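Histidinol dehydrogenase (Elizabethkingia anophelis NUHP1, PDB 6AN0) probably catalyses two successive NAD-dependent oxidations, from L-histidinol through L-histidinaldehyde to L-histidine, the last step of histidine biosynthesis, with a zinc ion as cofactor. Local coordinates at residues Gly130-Gly135 against Ile193-Ala198; Asn158-Thr163 against Gly197-Gly202; Glu254-Asp259 against Ile333-Asn338; Asn341-Ile346 against Val352-Phe357. One frame throughout, in Å; residues are numbered along the deposited sequence.

Interaction 1. Residues Gly130-Gly135 against Ile193-Ala198; sequences GIYIPG and IQAIGA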
loop_
_atom_site.group_PDB
_atom_site.type_symbol
_atom_site.label_atom_id
_atom_site.label_comp_id
_atom_site.label_asym_id
_atom_site.label_seq_id
_atom_site.Cartn_x
_atom_site.Cartn_y
_atom_site.Cartn_z
ATOM N N GLY A 130 -12.337 -7.813 -3.473
ATOM C CA GLY A 130 -13.055 -7.620 -4.731
ATOM C C GLY A 130 -12.088 -7.611 -5.905
ATOM O O GLY A 130 -11.046 -6.952 -5.853
ATOM N N ILE A 131 -12.449 -8.346 -6.965
ATOM C CA ILE A 131 -11.632 -8.444 -8.177
ATOM C C ILE A 131 -12.476 -7.978 -9.354
ATOM O O ILE A 131 -13.580 -8.491 -9.568
ATOM C CB ILE A 131 -11.127 -9.882 -8.423
ATOM C CG1 ILE A 131 -10.191 -10.335 -7.293
ATOM C CG2 ILE A 131 -10.417 -9.974 -9.786
ATOM C CD1 ILE A 131 -9.934 -11.874 -7.283
ATOM N N TYR A 132 -11.951 -7.024 -10.117
ATOM C CA TYR A 132 -12.580 -6.553 -11.345
ATOM C C TYR A 132 -11.856 -7.125 -12.555
ATOM O O TYR A 132 -10.630 -7.013 -12.648
ATOM C CB TYR A 132 -12.553 -5.026 -11.416
ATOM C CG TYR A 132 -13.297 -4.576 -12.639
ATOM C CD1 TYR A 132 -14.683 -4.620 -12.661
ATOM C CD2 TYR A 132 -12.628 -4.210 -13.799
ATOM C CE1 TYR A 132 -15.397 -4.262 -13.786
ATOM C CE2 TYR A 132 -13.352 -3.838 -14.944
ATOM C CZ TYR A 132 -14.731 -3.875 -14.918
ATOM O OH TYR A 132 -15.483 -3.515 -16.020
ATOM N N ILE A 133 -12.613 -7.700 -13.496
ATOM C CA ILE A 133 -12.058 -8.265 -14.719
ATOM C C ILE A 133 -12.794 -7.659 -15.907
ATOM O O ILE A 133 -13.994 -7.900 -16.073
ATOM C CB ILE A 133 -12.170 -9.801 -14.760
ATOM C CG1 ILE A 133 -11.469 -10.451 -13.551
ATOM C CG2 ILE A 133 -11.632 -10.347 -16.079
ATOM C CD1 ILE A 133 -9.961 -10.342 -13.588
ATOM N N PRO A 134 -12.132 -6.886 -16.769
ATOM C CA PRO A 134 -12.827 -6.352 -17.951
ATOM C C PRO A 134 -13.362 -7.473 -18.829
ATOM O O PRO A 134 -12.860 -8.598 -18.819
ATOM C CB PRO A 134 -11.738 -5.550 -18.678
ATOM C CG PRO A 134 -10.751 -5.186 -17.591
ATOM C CD PRO A 134 -10.738 -6.411 -16.688
ATOM N N GLY A 135 -14.401 -7.149 -19.598
ATOM C CA GLY A 135 -15.001 -8.069 -20.537
ATOM C C GLY A 135 -14.462 -7.899 -21.943
ATOM O O GLY A 135 -13.302 -7.520 -22.148
ATOM N N ILE A 193 -18.131 1.589 -13.735
ATOM C CA ILE A 193 -18.235 2.324 -12.475
ATOM C C ILE A 193 -19.200 1.620 -11.526
ATOM O O ILE A 193 -18.950 1.533 -10.316
ATOM C CB ILE A 193 -18.664 3.784 -12.723
ATOM C CG1 ILE A 193 -17.671 4.520 -13.629
ATOM C CG2 ILE A 193 -18.769 4.538 -11.390
ATOM C CD1 ILE A 193 -18.230 5.897 -14.127
ATOM N N GLN A 194 -20.318 1.110 -12.059
ATOM C CA GLN A 194 -21.330 0.508 -11.196
ATOM C C GLN A 194 -20.816 -0.749 -10.500
ATOM O O GLN A 194 -21.175 -0.995 -9.342
ATOM C CB GLN A 194 -22.624 0.225 -11.987
ATOM C CG GLN A 194 -22.495 -0.716 -13.227
ATOM C CD GLN A 194 -22.090 0.013 -14.515
ATOM O OE1 GLN A 194 -21.636 1.158 -14.484
ATOM N NE2 GLN A 194 -22.251 -0.661 -15.655
ATOM N N ALA A 195 -19.954 -1.535 -11.157
ATOM C CA ALA A 195 -19.349 -2.679 -10.480
ATOM C C ALA A 195 -18.448 -2.231 -9.336
ATOM O O ALA A 195 -18.495 -2.802 -8.238
ATOM C CB ALA A 195 -18.557 -3.543 -11.467
ATOM N N ILE A 196 -17.607 -1.220 -9.579
ATOM C CA ILE A 196 -16.742 -0.706 -8.513
ATOM C C ILE A 196 -17.589 -0.176 -7.361
ATOM O O ILE A 196 -17.264 -0.381 -6.181
ATOM C CB ILE A 196 -15.795 0.382 -9.068
ATOM C CG1 ILE A 196 -14.882 -0.185 -10.162
ATOM C CG2 ILE A 196 -14.977 1.024 -7.945
ATOM C CD1 ILE A 196 -14.132 -1.460 -9.735
ATOM N N GLY A 197 -18.687 0.515 -7.684
ATOM C CA GLY A 197 -19.558 1.045 -6.644
ATOM C C GLY A 197 -20.228 -0.056 -5.845
ATOM O O GLY A 197 -20.349 0.035 -4.617
ATOM N N ALA A 198 -20.647 -1.125 -6.528
ATOM C CA ALA A 198 -21.245 -2.253 -5.827
ATOM C C ALA A 198 -20.254 -2.877 -4.843
ATOM O O ALA A 198 -20.623 -3.225 -3.715
ATOM C CB ALA A 198 -21.744 -3.284 -6.835
#

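Interaction 2. Residues Asn158-Thr163 against Gly197-Gly202; sequences NITLCT and GAMTFG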
loop_
_atom_site.group_PDB
_atom_site.type_symbol
_atom_site.label_atom_id
_atom_site.label_comp_id
_atom_site.label_asym_id
_atom_site.label_seq_id
_atom_site.Cartn_x
_atom_site.Cartn_y
_atom_site.Cartn_z
ATOM N N ASN A 158 -13.781 -14.162 1.759
ATOM C CA ASN A 158 -14.845 -13.754 0.840
ATOM C C ASN A 158 -14.191 -13.099 -0.372
ATOM O O ASN A 158 -13.746 -11.944 -0.298
ATOM C CB ASN A 158 -15.818 -12.787 1.517
ATOM C CG ASN A 158 -16.466 -13.367 2.764
ATOM O OD1 ASN A 158 -16.781 -14.555 2.822
ATOM N ND2 ASN A 158 -16.678 -12.519 3.771
ATOM N N ILE A 159 -14.134 -13.817 -1.490
ATOM C CA ILE A 159 -13.571 -13.281 -2.730
ATOM C C ILE A 159 -14.706 -13.067 -3.722
ATOM O O ILE A 159 -15.429 -14.010 -4.060
ATOM C CB ILE A 159 -12.509 -14.213 -3.328
ATOM C CG1 ILE A 159 -11.360 -14.408 -2.328
ATOM C CG2 ILE A 159 -12.046 -13.636 -4.680
ATOM C CD1 ILE A 159 -10.389 -15.527 -2.674
ATOM N N THR A 160 -14.851 -11.833 -4.194
ATOM C CA THR A 160 -15.866 -11.468 -5.168
ATOM C C THR A 160 -15.182 -11.170 -6.491
ATOM O O THR A 160 -14.110 -10.559 -6.511
ATOM C CB THR A 160 -16.647 -10.237 -4.690
ATOM O OG1 THR A 160 -17.582 -10.643 -3.685
ATOM C CG2 THR A 160 -17.394 -9.566 -5.840
ATOM N N LEU A 161 -15.786 -11.611 -7.599
ATOM C CA LEU A 161 -15.291 -11.258 -8.928
ATOM C C LEU A 161 -16.433 -10.647 -9.732
ATOM O O LEU A 161 -17.482 -11.280 -9.885
ATOM C CB LEU A 161 -14.724 -12.492 -9.638
ATOM C CG LEU A 161 -13.891 -12.191 -10.887
ATOM C CD1 LEU A 161 -12.847 -13.292 -11.058
ATOM C CD2 LEU A 161 -14.745 -12.084 -12.135
ATOM N N CYS A 162 -16.233 -9.424 -10.231
ATOM C CA CYS A 162 -17.177 -8.734 -11.111
ATOM C C CYS A 162 -16.605 -8.656 -12.520
ATOM O O CYS A 162 -15.450 -8.257 -12.702
ATOM C CB CYS A 162 -17.460 -7.309 -10.628
ATOM S SG CYS A 162 -18.441 -7.210 -9.119
ATOM N N THR A 163 -17.431 -8.979 -13.516
ATOM C CA THR A 163 -17.008 -8.898 -14.911
ATOM C C THR A 163 -18.259 -8.715 -15.753
ATOM O O THR A 163 -19.279 -9.355 -15.459
ATOM C CB THR A 163 -16.213 -10.159 -15.316
ATOM O OG1 THR A 163 -15.642 -10.002 -16.626
ATOM C CG2 THR A 163 -17.077 -11.404 -15.289
ATOM N N GLY A 197 -18.687 0.515 -7.684
ATOM C CA GLY A 197 -19.558 1.045 -6.644
ATOM C C GLY A 197 -20.228 -0.056 -5.845
ATOM O O GLY A 197 -20.349 0.035 -4.617
ATOM N N ALA A 198 -20.647 -1.125 -6.528
ATOM C CA ALA A 198 -21.245 -2.253 -5.827
ATOM C C ALA A 198 -20.254 -2.877 -4.843
ATOM O O ALA A 198 -20.623 -3.225 -3.715
ATOM C CB ALA A 198 -21.744 -3.284 -6.835
ATOM N N MET A 199 -18.992 -3.015 -5.237
ATOM C CA MET A 199 -18.018 -3.567 -4.296
ATOM C C MET A 199 -17.607 -2.565 -3.229
ATOM O O MET A 199 -17.139 -2.970 -2.161
ATOM C CB MET A 199 -16.789 -4.084 -5.041
ATOM C CG MET A 199 -17.116 -5.295 -5.940
ATOM S SD MET A 199 -15.661 -6.023 -6.732
ATOM C CE MET A 199 -15.267 -4.794 -7.975
ATOM N N THR A 200 -17.810 -1.274 -3.476
ATOM C CA THR A 200 -17.460 -0.253 -2.493
ATOM C C THR A 200 -18.537 -0.103 -1.427
ATOM O O THR A 200 -18.225 -0.003 -0.236
ATOM C CB THR A 200 -17.217 1.076 -3.212
ATOM O OG1 THR A 200 -16.082 0.942 -4.075
ATOM C CG2 THR A 200 -17.011 2.238 -2.223
ATOM N N PHE A 201 -19.806 -0.094 -1.822
ATOM C CA PHE A 201 -20.879 0.147 -0.866
ATOM C C PHE A 201 -21.677 -1.101 -0.530
ATOM O O PHE A 201 -22.338 -1.127 0.513
ATOM C CB PHE A 201 -21.837 1.235 -1.392
ATOM C CG PHE A 201 -21.147 2.534 -1.699
ATOM C CD1 PHE A 201 -20.835 3.427 -0.679
ATOM C CD2 PHE A 201 -20.768 2.845 -3.001
ATOM C CE1 PHE A 201 -20.173 4.622 -0.951
ATOM C CE2 PHE A 201 -20.100 4.036 -3.281
ATOM C CZ PHE A 201 -19.804 4.923 -2.257
ATOM N N GLY A 202 -21.613 -2.131 -1.368
ATOM C CA GLY A 202 -22.416 -3.325 -1.167
ATOM C C GLY A 202 -23.823 -3.159 -1.704
ATOM O O GLY A 202 -24.353 -2.048 -1.720
#

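Interaction 3. Residues Glu254-Asp259 against Ile333-Asn338; sequences EFVAAD and ILAIEN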
loop_
_atom_site.group_PDB
_atom_site.type_symbol
_atom_site.label_atom_id
_atom_site.label_comp_id
_atom_site.label_asym_id
_atom_site.label_seq_id
_atom_site.Cartn_x
_atom_site.Cartn_y
_atom_site.Cartn_z
ATOM N N GLU A 254 15.692 -10.872 -33.486
ATOM C CA GLU A 254 14.373 -11.463 -33.708
ATOM C C GLU A 254 13.598 -11.574 -32.403
ATOM O O GLU A 254 12.391 -11.309 -32.368
ATOM C CB GLU A 254 14.483 -12.843 -34.357
ATOM C CG GLU A 254 13.101 -13.419 -34.707
ATOM C CD GLU A 254 13.151 -14.855 -35.184
ATOM O OE1 GLU A 254 13.976 -15.639 -34.665
ATOM O OE2 GLU A 254 12.358 -15.200 -36.078
ATOM N N PHE A 255 14.277 -11.975 -31.321
ATOM C CA PHE A 255 13.614 -12.092 -30.021
ATOM C C PHE A 255 13.188 -10.724 -29.505
ATOM O O PHE A 255 12.067 -10.554 -29.006
ATOM C CB PHE A 255 14.537 -12.748 -28.986
ATOM C CG PHE A 255 14.901 -14.183 -29.262
ATOM C CD1 PHE A 255 14.493 -14.844 -30.410
ATOM C CD2 PHE A 255 15.684 -14.878 -28.336
ATOM C CE1 PHE A 255 14.852 -16.154 -30.631
ATOM C CE2 PHE A 255 16.048 -16.188 -28.554
ATOM C CZ PHE A 255 15.638 -16.831 -29.707
ATOM N N VAL A 256 14.086 -9.738 -29.592
ATOM C CA VAL A 256 13.789 -8.407 -29.066
ATOM C C VAL A 256 12.603 -7.791 -29.802
ATOM O O VAL A 256 11.696 -7.222 -29.182
ATOM C CB VAL A 256 15.041 -7.509 -29.147
ATOM C CG1 VAL A 256 14.686 -6.062 -28.820
ATOM C CG2 VAL A 256 16.131 -8.017 -28.190
ATOM N N ALA A 257 12.587 -7.895 -31.132
ATOM C CA ALA A 257 11.451 -7.375 -31.890
ATOM C C ALA A 257 10.141 -8.032 -31.463
ATOM O O ALA A 257 9.117 -7.351 -31.294
ATOM C CB ALA A 257 11.686 -7.584 -33.383
ATOM N N ALA A 258 10.153 -9.355 -31.281
ATOM C CA ALA A 258 8.944 -10.055 -30.853
ATOM C C ALA A 258 8.491 -9.599 -29.470
ATOM O O ALA A 258 7.284 -9.459 -29.218
ATOM C CB ALA A 258 9.182 -11.568 -30.874
ATOM N N ASP A 259 9.438 -9.350 -28.561
ATOM C CA ASP A 259 9.086 -8.861 -27.228
ATOM C C ASP A 259 8.439 -7.480 -27.297
ATOM O O ASP A 259 7.402 -7.234 -26.663
ATOM C CB ASP A 259 10.327 -8.837 -26.334
ATOM C CG ASP A 259 10.853 -10.242 -26.042
ATOM O OD1 ASP A 259 10.042 -11.192 -26.098
ATOM O OD2 ASP A 259 12.060 -10.401 -25.753
ATOM N N ILE A 333 13.264 -5.831 -19.658
ATOM C CA ILE A 333 13.926 -7.009 -20.219
ATOM C C ILE A 333 15.411 -6.703 -20.379
ATOM O O ILE A 333 15.791 -5.776 -21.107
ATOM C CB ILE A 333 13.303 -7.437 -21.558
ATOM C CG1 ILE A 333 11.796 -7.706 -21.390
ATOM C CG2 ILE A 333 14.023 -8.682 -22.104
ATOM C CD1 ILE A 333 11.087 -8.190 -22.664
ATOM N N LEU A 334 16.260 -7.494 -19.718
ATOM C CA LEU A 334 17.714 -7.344 -19.841
ATOM C C LEU A 334 18.209 -8.391 -20.829
ATOM O O LEU A 334 18.555 -9.512 -20.453
ATOM C CB LEU A 334 18.415 -7.486 -18.494
ATOM C CG LEU A 334 18.066 -6.451 -17.430
ATOM C CD1 LEU A 334 18.994 -6.678 -16.227
ATOM C CD2 LEU A 334 18.173 -5.003 -17.973
ATOM N N ALA A 335 18.257 -8.016 -22.108
ATOM C CA ALA A 335 18.741 -8.910 -23.157
ATOM C C ALA A 335 20.245 -8.716 -23.332
ATOM O O ALA A 335 20.754 -8.272 -24.365
ATOM C CB ALA A 335 17.975 -8.669 -24.459
ATOM N N ILE A 336 20.968 -9.046 -22.266
ATOM C CA ILE A 336 22.397 -8.794 -22.214
ATOM C C ILE A 336 23.091 -9.983 -21.582
ATOM O O ILE A 336 22.475 -10.838 -20.938
ATOM C CB ILE A 336 22.767 -7.523 -21.421
ATOM C CG1 ILE A 336 22.411 -7.725 -19.929
ATOM C CG2 ILE A 336 22.135 -6.287 -22.041
ATOM C CD1 ILE A 336 22.518 -6.484 -19.076
ATOM N N GLU A 337 24.398 -9.994 -21.797
ATOM C CA GLU A 337 25.325 -10.930 -21.194
ATOM C C GLU A 337 25.467 -10.672 -19.700
ATOM O O GLU A 337 25.524 -9.517 -19.262
ATOM C CB GLU A 337 26.676 -10.744 -21.876
ATOM C CG GLU A 337 27.555 -11.944 -21.964
ATOM C CD GLU A 337 28.647 -11.728 -22.986
ATOM O OE1 GLU A 337 29.344 -10.687 -22.920
ATOM O OE2 GLU A 337 28.790 -12.584 -23.882
ATOM N N ASN A 338 25.549 -11.757 -18.923
ATOM C CA ASN A 338 25.983 -11.711 -17.523
ATOM C C ASN A 338 25.117 -10.765 -16.684
ATOM O O ASN A 338 25.619 -9.861 -16.006
ATOM C CB ASN A 338 27.458 -11.323 -17.436
ATOM C CG ASN A 338 28.363 -12.354 -18.087
ATOM O OD1 ASN A 338 28.089 -13.553 -18.027
ATOM N ND2 ASN A 338 29.431 -11.895 -18.722
#

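Interaction 4. Residues Asn341-Ile346 against Val352-Phe357; sequences NYTDKI and VFLGNF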
loop_
_atom_site.group_PDB
_atom_site.type_symbol
_atom_site.label_atom_id
_atom_site.label_comp_id
_atom_site.label_asym_id
_atom_site.label_seq_id
_atom_site.Cartn_x
_atom_site.Cartn_y
_atom_site.Cartn_z
ATOM N N ASN A 341 25.726 -9.357 -13.058
ATOM C CA ASN A 341 26.575 -8.219 -12.754
ATOM C C ASN A 341 25.821 -6.894 -12.758
ATOM O O ASN A 341 26.415 -5.870 -12.412
ATOM C CB ASN A 341 27.736 -8.166 -13.746
ATOM C CG ASN A 341 28.638 -9.383 -13.638
ATOM O OD1 ASN A 341 28.669 -10.049 -12.605
ATOM N ND2 ASN A 341 29.366 -9.682 -14.706
ATOM N N TYR A 342 24.536 -6.891 -13.131
ATOM C CA TYR A 342 23.790 -5.654 -13.324
ATOM C C TYR A 342 22.508 -5.539 -12.511
ATOM O O TYR A 342 22.027 -4.415 -12.332
ATOM C CB TYR A 342 23.439 -5.465 -14.815
ATOM C CG TYR A 342 24.678 -5.447 -15.680
ATOM C CD1 TYR A 342 25.480 -4.314 -15.760
ATOM C CD2 TYR A 342 25.064 -6.572 -16.397
ATOM C CE1 TYR A 342 26.637 -4.306 -16.539
ATOM C CE2 TYR A 342 26.216 -6.565 -17.176
ATOM C CZ TYR A 342 26.995 -5.435 -17.242
ATOM O OH TYR A 342 28.139 -5.437 -18.024
ATOM N N THR A 343 21.930 -6.648 -12.031
ATOM C CA THR A 343 20.616 -6.555 -11.399
ATOM C C THR A 343 20.653 -5.720 -10.118
ATOM O O THR A 343 19.637 -5.113 -9.751
ATOM C CB THR A 343 20.044 -7.951 -11.109
ATOM O OG1 THR A 343 21.001 -8.737 -10.402
ATOM C CG2 THR A 343 19.660 -8.679 -12.401
ATOM N N ASP A 344 21.800 -5.681 -9.419
ATOM C CA ASP A 344 21.885 -4.860 -8.213
ATOM C C ASP A 344 21.716 -3.380 -8.525
ATOM O O ASP A 344 21.297 -2.613 -7.652
ATOM C CB ASP A 344 23.222 -5.064 -7.495
ATOM C CG ASP A 344 23.292 -6.362 -6.715
ATOM O OD1 ASP A 344 22.277 -7.071 -6.614
ATOM O OD2 ASP A 344 24.393 -6.677 -6.206
ATOM N N LYS A 345 22.072 -2.954 -9.749
ATOM C CA LYS A 345 21.991 -1.559 -10.164
ATOM C C LYS A 345 20.583 -1.128 -10.572
ATOM O O LYS A 345 20.361 0.071 -10.777
ATOM C CB LYS A 345 22.935 -1.295 -11.342
ATOM C CG LYS A 345 24.376 -1.728 -11.122
ATOM C CD LYS A 345 24.995 -0.991 -9.954
ATOM C CE LYS A 345 26.479 -0.720 -10.202
ATOM N NZ LYS A 345 27.208 -1.912 -10.724
ATOM N N ILE A 346 19.648 -2.059 -10.719
ATOM C CA ILE A 346 18.262 -1.712 -11.032
ATOM C C ILE A 346 17.588 -1.191 -9.772
ATOM O O ILE A 346 17.590 -1.865 -8.735
ATOM C CB ILE A 346 17.509 -2.931 -11.578
ATOM C CG1 ILE A 346 18.165 -3.452 -12.853
ATOM C CG2 ILE A 346 16.025 -2.598 -11.798
ATOM C CD1 ILE A 346 17.655 -4.821 -13.241
ATOM N N VAL A 352 11.289 -7.906 -13.801
ATOM C CA VAL A 352 12.524 -7.940 -14.583
ATOM C C VAL A 352 12.718 -9.330 -15.185
ATOM O O VAL A 352 12.554 -10.346 -14.499
ATOM C CB VAL A 352 13.744 -7.550 -13.716
ATOM C CG1 VAL A 352 15.072 -7.621 -14.519
ATOM C CG2 VAL A 352 13.530 -6.160 -13.095
ATOM N N PHE A 353 13.116 -9.363 -16.458
ATOM C CA PHE A 353 13.308 -10.597 -17.220
ATOM C C PHE A 353 14.761 -10.682 -17.671
ATOM O O PHE A 353 15.272 -9.741 -18.286
ATOM C CB PHE A 353 12.343 -10.613 -18.418
ATOM C CG PHE A 353 10.897 -10.508 -18.005
ATOM C CD1 PHE A 353 10.121 -11.653 -17.877
ATOM C CD2 PHE A 353 10.335 -9.279 -17.668
ATOM C CE1 PHE A 353 8.801 -11.572 -17.447
ATOM C CE2 PHE A 353 9.013 -9.191 -17.239
ATOM C CZ PHE A 353 8.248 -10.339 -17.128
ATOM N N LEU A 354 15.419 -11.813 -17.387
ATOM C CA LEU A 354 16.875 -11.919 -17.515
ATOM C C LEU A 354 17.295 -12.842 -18.656
ATOM O O LEU A 354 16.980 -14.035 -18.642
ATOM C CB LEU A 354 17.472 -12.423 -16.205
ATOM C CG LEU A 354 17.141 -11.577 -14.982
ATOM C CD1 LEU A 354 17.745 -12.279 -13.771
ATOM C CD2 LEU A 354 17.704 -10.155 -15.130
ATOM N N GLY A 355 18.057 -12.297 -19.612
ATOM C CA GLY A 355 18.666 -13.097 -20.658
ATOM C C GLY A 355 17.707 -13.354 -21.812
ATOM O O GLY A 355 16.526 -13.029 -21.768
ATOM N N ASN A 356 18.236 -13.995 -22.862
ATOM C CA ASN A 356 17.517 -14.067 -24.133
ATOM C C ASN A 356 16.292 -14.978 -24.101
ATOM O O ASN A 356 15.453 -14.892 -25.000
ATOM C CB ASN A 356 18.461 -14.532 -25.252
ATOM C CG ASN A 356 19.434 -13.447 -25.682
ATOM O OD1 ASN A 356 19.286 -12.282 -25.303
ATOM N ND2 ASN A 356 20.429 -13.820 -26.486
ATOM N N PHE A 357 16.167 -15.874 -23.127
ATOM C CA PHE A 357 15.043 -16.797 -23.147
ATOM C C PHE A 357 13.962 -16.435 -22.133
ATOM O O PHE A 357 12.991 -17.180 -21.984
ATOM C CB PHE A 357 15.559 -18.231 -22.968
ATOM C CG PHE A 357 16.424 -18.665 -24.120
ATOM C CD1 PHE A 357 15.844 -19.076 -25.311
ATOM C CD2 PHE A 357 17.803 -18.566 -24.049
ATOM C CE1 PHE A 357 16.626 -19.433 -26.398
ATOM C CE2 PHE A 357 18.592 -18.918 -25.135
ATOM C CZ PHE A 357 18.000 -19.353 -26.306
#

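Interaction 1. Residues Gly130-Gly135 against Ile193-Ala198
Part of the predicted NAD(+) site, Tyr132 at the end of strand 117-132 leans on Ala195 and Ile196 of helix 192-201. Its CB points at the helix, and CG lies anti to the backbone N (chi1 -176°), which sends the ring along the helix flank toward the start of the helix. The ring carbon Tyr132 CE1 lies 4.0 Å from Ala195 CB, and the neighbouring ring carbon Tyr132 CD1 is 4.2 Å from the same methyl. From the next residue, Ile196 CD1 reaches the root of the tyrosine, 4.2 Å from Tyr132 CB; both methyls approach the ring obliquely. The setting is an alpha/beta domain of Rossmann-like type, in which the helix covers one face of a mixed sheet and Tyr132 emerges where the strand gives way to the loop of Ile133-Gly135. The phenol is fixed at its far end as well, since Tyr132 OH is hydrogen-bonded to Gly192 N at the start of the same helix. Val220 of helix 218-227 also packs on Tyr132. Gln194, also predicted to bind NAD(+), lies on the same helix beside Ala195, and Asn217, another such residue, has its side chain about 6 Å from that of Tyr132.

Interaction 2. Residues Asn158-Thr163 against Gly197-Gly202
Met199 reaches out from helix 192-201 with its sulfur against the side chains of both Thr160 and Cys162, which stand on the same face of strand 158-163. All three CB atoms point across the gap. Thr160 and Met199 run past each other in opposite directions, the threonine offering its methyl: Thr160 CG2 is 4.0 Å from Met199 SD. Its hydroxyl is turned the other way, because CG2 takes the position anti to the backbone N while OG1 stays beside that N (chi1 -77°). Cys162 meets the methionine more broadly: Cys162 SG is 3.9 Å from both Met199 SD and Met199 CG. The methionine is extended as far as SD and then bends (chi3 -73°), which keeps its terminal methyl, Met199 CE, 4.1 Å from Cys162 SG. The buried contact is wholly apolar. Around it, Met199 SD also packs on Gly130 CA of the adjoining strand 117-132, and the methionine touches Ile212 of strand 211-213; helix 192-201 thus lies over one face of the mixed sheet, while Ile159 and Leu161 of strand 158-163 face helix 142-154.

Interaction 3. Residues Glu254-Asp259 against Ile333-Asn338
Asp259 OD2, in a salt bridge with Arg430 NH2 of the second subunit, also lies 3.9 Å from the terminal methyl of Ile333, CD1, so the same carboxylate oxygen has a charged partner in the other chain and an apolar one in its own. The aspartate and isoleucine side chains cross obliquely, and the methyl settles against the base of the acid: Ile333 CD1 is 3.8 Å from Asp259 CB and 4.0 Å from Asp259 CG. Ile333 reaches this far because its CG1 branch is extended (chi2 -178°), carrying CD1 toward the helix. Such close apolar packing on one side would tend to raise the cost of burying the charge, which the arginine of the other chain probably offsets. Helix 253-264 forms the crossover of a beta-alpha-beta unit between strands 242-247 and 271-276, and here it covers strand 331-335, the parallel neighbour of strand 242-247 in the six-stranded sheet. About one turn back along the helix, Val256 CG2 meets Ala335 CB at 4.2 Å. Ala335 is the centre of an inverse gamma turn, closed by a weak bond from Ile336 N to Leu334 O, and there the strand ends. Val256 also touches Thr285 of helix 279-293. Toward the other end, the helix leads to Gln263 and to the zinc ligand His266; the side chain of Ile333 is about 10 Å from a bound zinc ion.

Interaction 4. Residues Asn341-Ile346 against Val352-Phe357
Thr343 opens the contact with its methyl: Thr343 CG2 lies 3.7 Å from Leu354 CD2, the two side chains crossing at about a right angle. Its hydroxyl sits between the backbone N and the carbonyl carbon (chi1 51°), which leaves the methyl as the branch facing strand 351-354. Residues 343-345 then take helical backbone angles, and the short turn is held by bonds from Lys345 N to Tyr342 O (3.0 Å) and from Ile346 N to Thr343 O (3.2 Å). This turn brings Ile346 round to the same side as Thr343. Here the side chains meet tip to tip, Ile346 CD1 being 4.0 Å from Val352 CG1. The valine branch is presented by its torsion, CG1 standing opposite the backbone N (chi1 178°). The connection thus folds back on the strand that follows it, an edge strand of the parallel sheet within this chain; in the dimer, Val352-Leu354 pair in parallel with a strand of the second subunit. Arg124 of that subunit is hydrogen-bonded to Thr343 O and Ile346 O. Since methyl meets methyl in both pairs, the side chains supply close apolar packing without directional bonds, and the polar hold on the turn comes from its own backbone bonds and from Arg124 of the second subunit.

Following the chain from the N terminus, strand 117-132 comes first and interaction 1 closes a long loop from it to helix 192-201. Interaction 2 crosses it: it starts later, at strand 158-163, and finishes slightly further along the same helix, with Gly197 and Ala198 common to both segments. The two are bound together where the neighbouring strands pair, Ile131 N to Thr160 O. Interaction 3 opens only after both have closed, about 36 Å from interaction 1 between centres, in the parallel-sheet part across the chain's centre. Interaction 4 follows in series, spanning a short loop. These last two share the sheet through Leu334 N to Phe353 O, and both touch the second subunit.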